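Chloromuconate cycloisomerase (Rhodococcus opacus, PDB 4M0X) belongs to the enolase superfamily, pairing a mandelate racemase/muconate lactonizing enzyme-type N-terminal domain with a TIM-barrel domain that holds manganese. Local coordinates at residues 237-251 against 263-275. Residues are numbered along the deposited sequence; the frame is centred on the assembly and turned at random.
Sequences RDKLSIPIMADESVT and GAVSAFAIKIPKS. With MN (manganese (II) ion), chain C.
Asp247 and Lys271 meet beside the manganese ion, each just beyond the end of its strand. With CG anti to the backbone N (chi1 172°), the Asp247 carboxylate reaches the metal through OD2, 2.2 Å from the manganese. Two waters, both also bonded to Glu248, and Asp196 and Glu222 complete the ligands. Lys271 NZ lies 2.9 Å from Asp247 OD2, above the carboxylate plane, and bonds weakly to OD1; the Lys271 side chain, bent at its last two torsions, crosses that of Asp247 at about a right angle. Lys271 NZ also bonds to Ala299 O. OD2 of Asp247 thus serves both the metal and Lys271, while OD1 takes the longer bonds, among them a weak salt bridge from Lys274 NZ, whose chain end is doubtful in the model.

Behind this site strands 244-246 and 267-270 run parallel. Ile244 O accepts two amides, Ser266 N at 2.6 Å and Ala267 N at 3.2 Å; Ala246 N donates to Ala267 O, and Ala269 N to Ala246 O at 2.8 Å. On the helix-facing side Val250 CG1 sits over the centre of the Phe268 ring, 3.7 Å from its centroid.

At the other end Ser266 OG accepts weakly from Ile244 N and shares a water with Arg237 NH2. The extended Arg237 chain lays one face of its guanidinium over the backbone of Val265 and Ser266 CA, with Gly263 at the edge; NH1 bonds weakly to Gly263 O, but its strongest polar partner is Glu203 of a neighbouring subunit, in a salt bridge from NH2. Strand 244-246, helix 253-262 and strand 267-270 form a beta-alpha-beta unit of the TIM barrel, with the metal at the C-terminal ends of the strands, as in the enolase superfamily.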
loop_
_atom_site.group_PDB
_atom_site.type_symbol
_atom_site.label_atom_id
_atom_site.label_comp_id
_atom_site.label_asym_id
_atom_site.label_seq_id
_atom_site.Cartn_x
_atom_site.Cartn_y
_atom_site.Cartn_z
ATOM N N ARG A 237 -12.149 12.317 -5.824
ATOM C CA ARG A 237 -11.555 13.319 -4.962
ATOM C C ARG A 237 -10.217 13.730 -5.552
ATOM O O ARG A 237 -9.872 14.907 -5.499
ATOM C CB ARG A 237 -11.413 12.815 -3.536
ATOM C CG ARG A 237 -10.853 13.855 -2.609
ATOM C CD ARG A 237 -10.285 13.278 -1.329
ATOM N NE ARG A 237 -9.897 14.408 -0.479
ATOM C CZ ARG A 237 -9.622 14.380 0.830
ATOM N NH1 ARG A 237 -9.653 13.243 1.540
ATOM N NH2 ARG A 237 -9.311 15.521 1.436
ATOM N N ASP A 238 -9.496 12.783 -6.161
ATOM C CA ASP A 238 -8.234 13.095 -6.847
ATOM C C ASP A 238 -8.410 13.828 -8.192
ATOM O O ASP A 238 -7.710 14.780 -8.462
ATOM C CB ASP A 238 -7.349 11.851 -7.061
ATOM C CG ASP A 238 -6.929 11.177 -5.751
ATOM O OD1 ASP A 238 -6.754 11.880 -4.725
ATOM O OD2 ASP A 238 -6.763 9.927 -5.743
ATOM N N LYS A 239 -9.302 13.388 -9.057
ATOM C CA LYS A 239 -9.331 14.012 -10.349
ATOM C C LYS A 239 -9.865 15.441 -10.256
ATOM O O LYS A 239 -9.348 16.329 -10.907
ATOM C CB LYS A 239 -10.152 13.187 -11.319
ATOM C CG LYS A 239 -9.345 12.061 -11.945
ATOM C CD LYS A 239 -8.905 12.377 -13.374
ATOM C CE LYS A 239 -8.180 11.198 -14.013
ATOM N NZ LYS A 239 -8.827 9.851 -13.835
ATOM N N LEU A 240 -10.852 15.655 -9.386
ATOM C CA LEU A 240 -11.643 16.862 -9.331
ATOM C C LEU A 240 -10.983 18.080 -8.706
ATOM O O LEU A 240 -10.265 17.975 -7.716
ATOM C CB LEU A 240 -12.924 16.558 -8.583
ATOM C CG LEU A 240 -14.111 16.149 -9.446
ATOM C CD1 LEU A 240 -13.755 15.076 -10.460
ATOM C CD2 LEU A 240 -15.226 15.683 -8.530
ATOM N N SER A 241 -11.265 19.242 -9.294
ATOM C CA SER A 241 -10.761 20.521 -8.823
ATOM C C SER A 241 -11.629 21.026 -7.666
ATOM O O SER A 241 -11.351 22.069 -7.074
ATOM C CB SER A 241 -10.808 21.533 -9.964
ATOM O OG SER A 241 -12.132 21.651 -10.511
ATOM N N ILE A 242 -12.692 20.296 -7.351
ATOM C CA ILE A 242 -13.614 20.715 -6.300
ATOM C C ILE A 242 -13.753 19.573 -5.321
ATOM O O ILE A 242 -13.554 18.426 -5.687
ATOM C CB ILE A 242 -15.016 21.116 -6.851
ATOM C CG1 ILE A 242 -15.562 20.040 -7.792
ATOM C CG2 ILE A 242 -14.979 22.490 -7.522
ATOM C CD1 ILE A 242 -17.043 20.157 -8.027
ATOM N N PRO A 243 -14.073 19.880 -4.062
ATOM C CA PRO A 243 -14.193 18.785 -3.089
ATOM C C PRO A 243 -15.449 17.934 -3.211
ATOM O O PRO A 243 -16.466 18.360 -3.761
ATOM C CB PRO A 243 -14.177 19.510 -1.736
ATOM C CG PRO A 243 -14.610 20.905 -2.034
ATOM C CD PRO A 243 -14.087 21.209 -3.419
ATOM N N ILE A 244 -15.365 16.744 -2.633
ATOM C CA ILE A 244 -16.428 15.752 -2.602
ATOM C C ILE A 244 -16.927 15.589 -1.159
ATOM O O ILE A 244 -16.132 15.335 -0.232
ATOM C CB ILE A 244 -15.858 14.385 -3.059
ATOM C CG1 ILE A 244 -15.216 14.495 -4.428
ATOM C CG2 ILE A 244 -16.910 13.286 -3.062
ATOM C CD1 ILE A 244 -16.195 14.904 -5.501
ATOM N N MET A 245 -18.239 15.662 -0.978
ATOM C CA MET A 245 -18.848 15.436 0.318
ATOM C C MET A 245 -19.611 14.112 0.427
ATOM O O MET A 245 -20.452 13.789 -0.402
ATOM C CB MET A 245 -19.779 16.581 0.593
ATOM C CG MET A 245 -20.605 16.495 1.855
ATOM S SD MET A 245 -21.021 18.181 2.345
ATOM C CE MET A 245 -22.079 18.763 1.024
ATOM N N ALA A 246 -19.318 13.362 1.478
ATOM C CA ALA A 246 -20.068 12.193 1.822
ATOM C C ALA A 246 -21.342 12.601 2.542
ATOM O O ALA A 246 -21.327 13.478 3.421
ATOM C CB ALA A 246 -19.230 11.309 2.712
ATOM N N ASP A 247 -22.447 11.967 2.165
ATOM C CA ASP A 247 -23.702 12.123 2.861
ATOM C C ASP A 247 -24.157 10.697 3.180
ATOM O O ASP A 247 -23.810 10.176 4.251
ATOM C CB ASP A 247 -24.725 12.905 2.029
ATOM C CG ASP A 247 -26.127 12.918 2.667
ATOM O OD1 ASP A 247 -26.260 12.470 3.833
ATOM O OD2 ASP A 247 -27.097 13.352 2.002
ATOM N N GLU A 248 -24.875 10.058 2.244
ATOM C CA GLU A 248 -25.299 8.648 2.374
ATOM C C GLU A 248 -24.169 7.709 2.811
ATOM O O GLU A 248 -24.434 6.658 3.392
ATOM C CB GLU A 248 -25.808 8.109 1.030
ATOM C CG GLU A 248 -27.191 8.548 0.572
ATOM C CD GLU A 248 -27.145 9.859 -0.183
ATOM O OE1 GLU A 248 -26.148 10.647 -0.031
ATOM O OE2 GLU A 248 -28.115 10.112 -0.935
ATOM N N SER A 249 -22.920 8.071 2.487
ATOM C CA SER A 249 -21.753 7.261 2.803
ATOM C C SER A 249 -21.319 7.390 4.250
ATOM O O SER A 249 -20.628 6.494 4.740
ATOM C CB SER A 249 -20.577 7.612 1.889
ATOM O OG SER A 249 -20.722 7.055 0.584
ATOM N N VAL A 250 -21.680 8.506 4.911
ATOM C CA VAL A 250 -21.438 8.684 6.355
ATOM C C VAL A 250 -22.694 8.637 7.159
ATOM O O VAL A 250 -23.395 9.639 7.323
ATOM C CB VAL A 250 -20.868 10.044 6.774
ATOM C CG1 VAL A 250 -19.462 9.900 7.352
ATOM C CG2 VAL A 250 -21.010 11.096 5.695
ATOM N N THR A 251 -22.985 7.490 7.713
ATOM C CA THR A 251 -24.114 7.463 8.603
ATOM C C THR A 251 -23.669 6.927 9.916
ATOM O O THR A 251 -24.420 6.959 10.856
ATOM C CB THR A 251 -25.226 6.573 8.095
ATOM O OG1 THR A 251 -24.761 5.221 8.136
ATOM C CG2 THR A 251 -25.625 6.966 6.673
ATOM N N GLY A 263 -9.251 8.168 2.574
ATOM C CA GLY A 263 -8.935 9.445 1.938
ATOM C C GLY A 263 -9.919 9.673 0.818
ATOM O O GLY A 263 -9.622 10.347 -0.159
ATOM N N ALA A 264 -11.117 9.127 1.012
ATOM C CA ALA A 264 -12.154 9.072 -0.012
ATOM C C ALA A 264 -13.044 10.318 -0.199
ATOM O O ALA A 264 -13.762 10.397 -1.197
ATOM C CB ALA A 264 -13.034 7.832 0.200
ATOM N N VAL A 265 -13.030 11.263 0.734
ATOM C CA VAL A 265 -13.852 12.452 0.574
ATOM C C VAL A 265 -13.251 13.700 1.219
ATOM O O VAL A 265 -12.340 13.614 2.029
ATOM C CB VAL A 265 -15.308 12.255 1.112
ATOM C CG1 VAL A 265 -16.173 11.404 0.182
ATOM C CG2 VAL A 265 -15.315 11.712 2.526
ATOM N N SER A 266 -13.811 14.862 0.889
ATOM C CA SER A 266 -13.339 16.128 1.437
ATOM C C SER A 266 -14.124 16.561 2.662
ATOM O O SER A 266 -13.585 17.307 3.508
ATOM C CB SER A 266 -13.430 17.243 0.374
ATOM O OG SER A 266 -12.684 16.919 -0.773
ATOM N N ALA A 267 -15.395 16.153 2.734
ATOM C CA ALA A 267 -16.272 16.577 3.818
ATOM C C ALA A 267 -17.337 15.571 4.272
ATOM O O ALA A 267 -17.600 14.564 3.621
ATOM C CB ALA A 267 -16.920 17.886 3.470
ATOM N N PHE A 268 -17.941 15.864 5.420
ATOM C CA PHE A 268 -19.109 15.140 5.888
ATOM C C PHE A 268 -20.327 16.036 5.830
ATOM O O PHE A 268 -20.242 17.224 6.136
ATOM C CB PHE A 268 -18.905 14.618 7.318
ATOM C CG PHE A 268 -17.834 13.569 7.424
ATOM C CD1 PHE A 268 -17.389 12.888 6.297
ATOM C CD2 PHE A 268 -17.288 13.242 8.648
ATOM C CE1 PHE A 268 -16.405 11.928 6.392
ATOM C CE2 PHE A 268 -16.337 12.253 8.772
ATOM C CZ PHE A 268 -15.882 11.598 7.640
ATOM N N ALA A 269 -21.455 15.478 5.408
ATOM C CA ALA A 269 -22.732 16.123 5.645
ATOM C C ALA A 269 -23.211 15.572 6.983
ATOM O O ALA A 269 -23.437 14.377 7.113
ATOM C CB ALA A 269 -23.699 15.776 4.536
ATOM N N ILE A 270 -23.327 16.432 7.987
ATOM C CA ILE A 270 -23.758 15.988 9.301
ATOM C C ILE A 270 -25.276 16.155 9.465
ATOM O O ILE A 270 -25.834 17.187 9.081
ATOM C CB ILE A 270 -23.000 16.746 10.399
ATOM C CG1 ILE A 270 -21.486 16.647 10.168
ATOM C CG2 ILE A 270 -23.417 16.247 11.782
ATOM C CD1 ILE A 270 -20.879 15.283 10.434
ATOM N N LYS A 271 -25.940 15.135 10.019
ATOM C CA LYS A 271 -27.408 15.089 10.114
ATOM C C LYS A 271 -27.734 14.134 11.220
ATOM O O LYS A 271 -27.173 13.053 11.231
ATOM C CB LYS A 271 -28.032 14.490 8.859
ATOM C CG LYS A 271 -28.090 15.340 7.611
ATOM C CD LYS A 271 -29.141 14.770 6.655
ATOM C CE LYS A 271 -28.546 13.874 5.581
ATOM N NZ LYS A 271 -28.531 14.539 4.247
ATOM N N ILE A 272 -28.655 14.502 12.112
ATOM C CA ILE A 272 -29.002 13.651 13.241
ATOM C C ILE A 272 -29.722 12.328 12.892
ATOM O O ILE A 272 -29.219 11.258 13.240
ATOM C CB ILE A 272 -29.730 14.428 14.351
ATOM C CG1 ILE A 272 -28.764 15.404 14.993
ATOM C CG2 ILE A 272 -30.237 13.487 15.439
ATOM C CD1 ILE A 272 -29.364 16.197 16.125
ATOM N N PRO A 273 -30.876 12.387 12.191
ATOM C CA PRO A 273 -31.667 11.177 11.918
ATOM C C PRO A 273 -30.823 10.024 11.376
ATOM O O PRO A 273 -30.843 8.916 11.890
ATOM C CB PRO A 273 -32.639 11.639 10.826
ATOM C CG PRO A 273 -32.730 13.102 10.986
ATOM C CD PRO A 273 -31.346 13.517 11.370
ATOM N N LYS A 274 -30.072 10.316 10.335
ATOM C CA LYS A 274 -29.276 9.332 9.645
ATOM C C LYS A 274 -28.151 8.680 10.497
ATOM O O LYS A 274 -27.680 7.592 10.155
ATOM C CB LYS A 274 -28.809 9.957 8.325
ATOM C CG LYS A 274 -27.360 9.845 7.953
ATOM C CD LYS A 274 -26.695 11.205 7.851
ATOM C CE LYS A 274 -25.612 11.112 6.784
ATOM N NZ LYS A 274 -24.633 12.222 6.735
ATOM N N SER A 275 -27.763 9.327 11.602
ATOM C CA SER A 275 -26.687 8.843 12.491
ATOM C C SER A 275 -27.274 8.182 13.693
ATOM O O SER A 275 -26.532 7.718 14.565
ATOM C CB SER A 275 -25.831 9.979 13.049
ATOM O OG SER A 275 -25.539 10.947 12.072
HETATM MN MN MN C . -27.628 14.598 0.234
HETATM O O HOH W 1 -10.210 18.039 0.177
HETATM O O HOH W 2 -29.284 12.779 -0.169
HETATM O O HOH W 3 -26.599 13.003 -0.921
#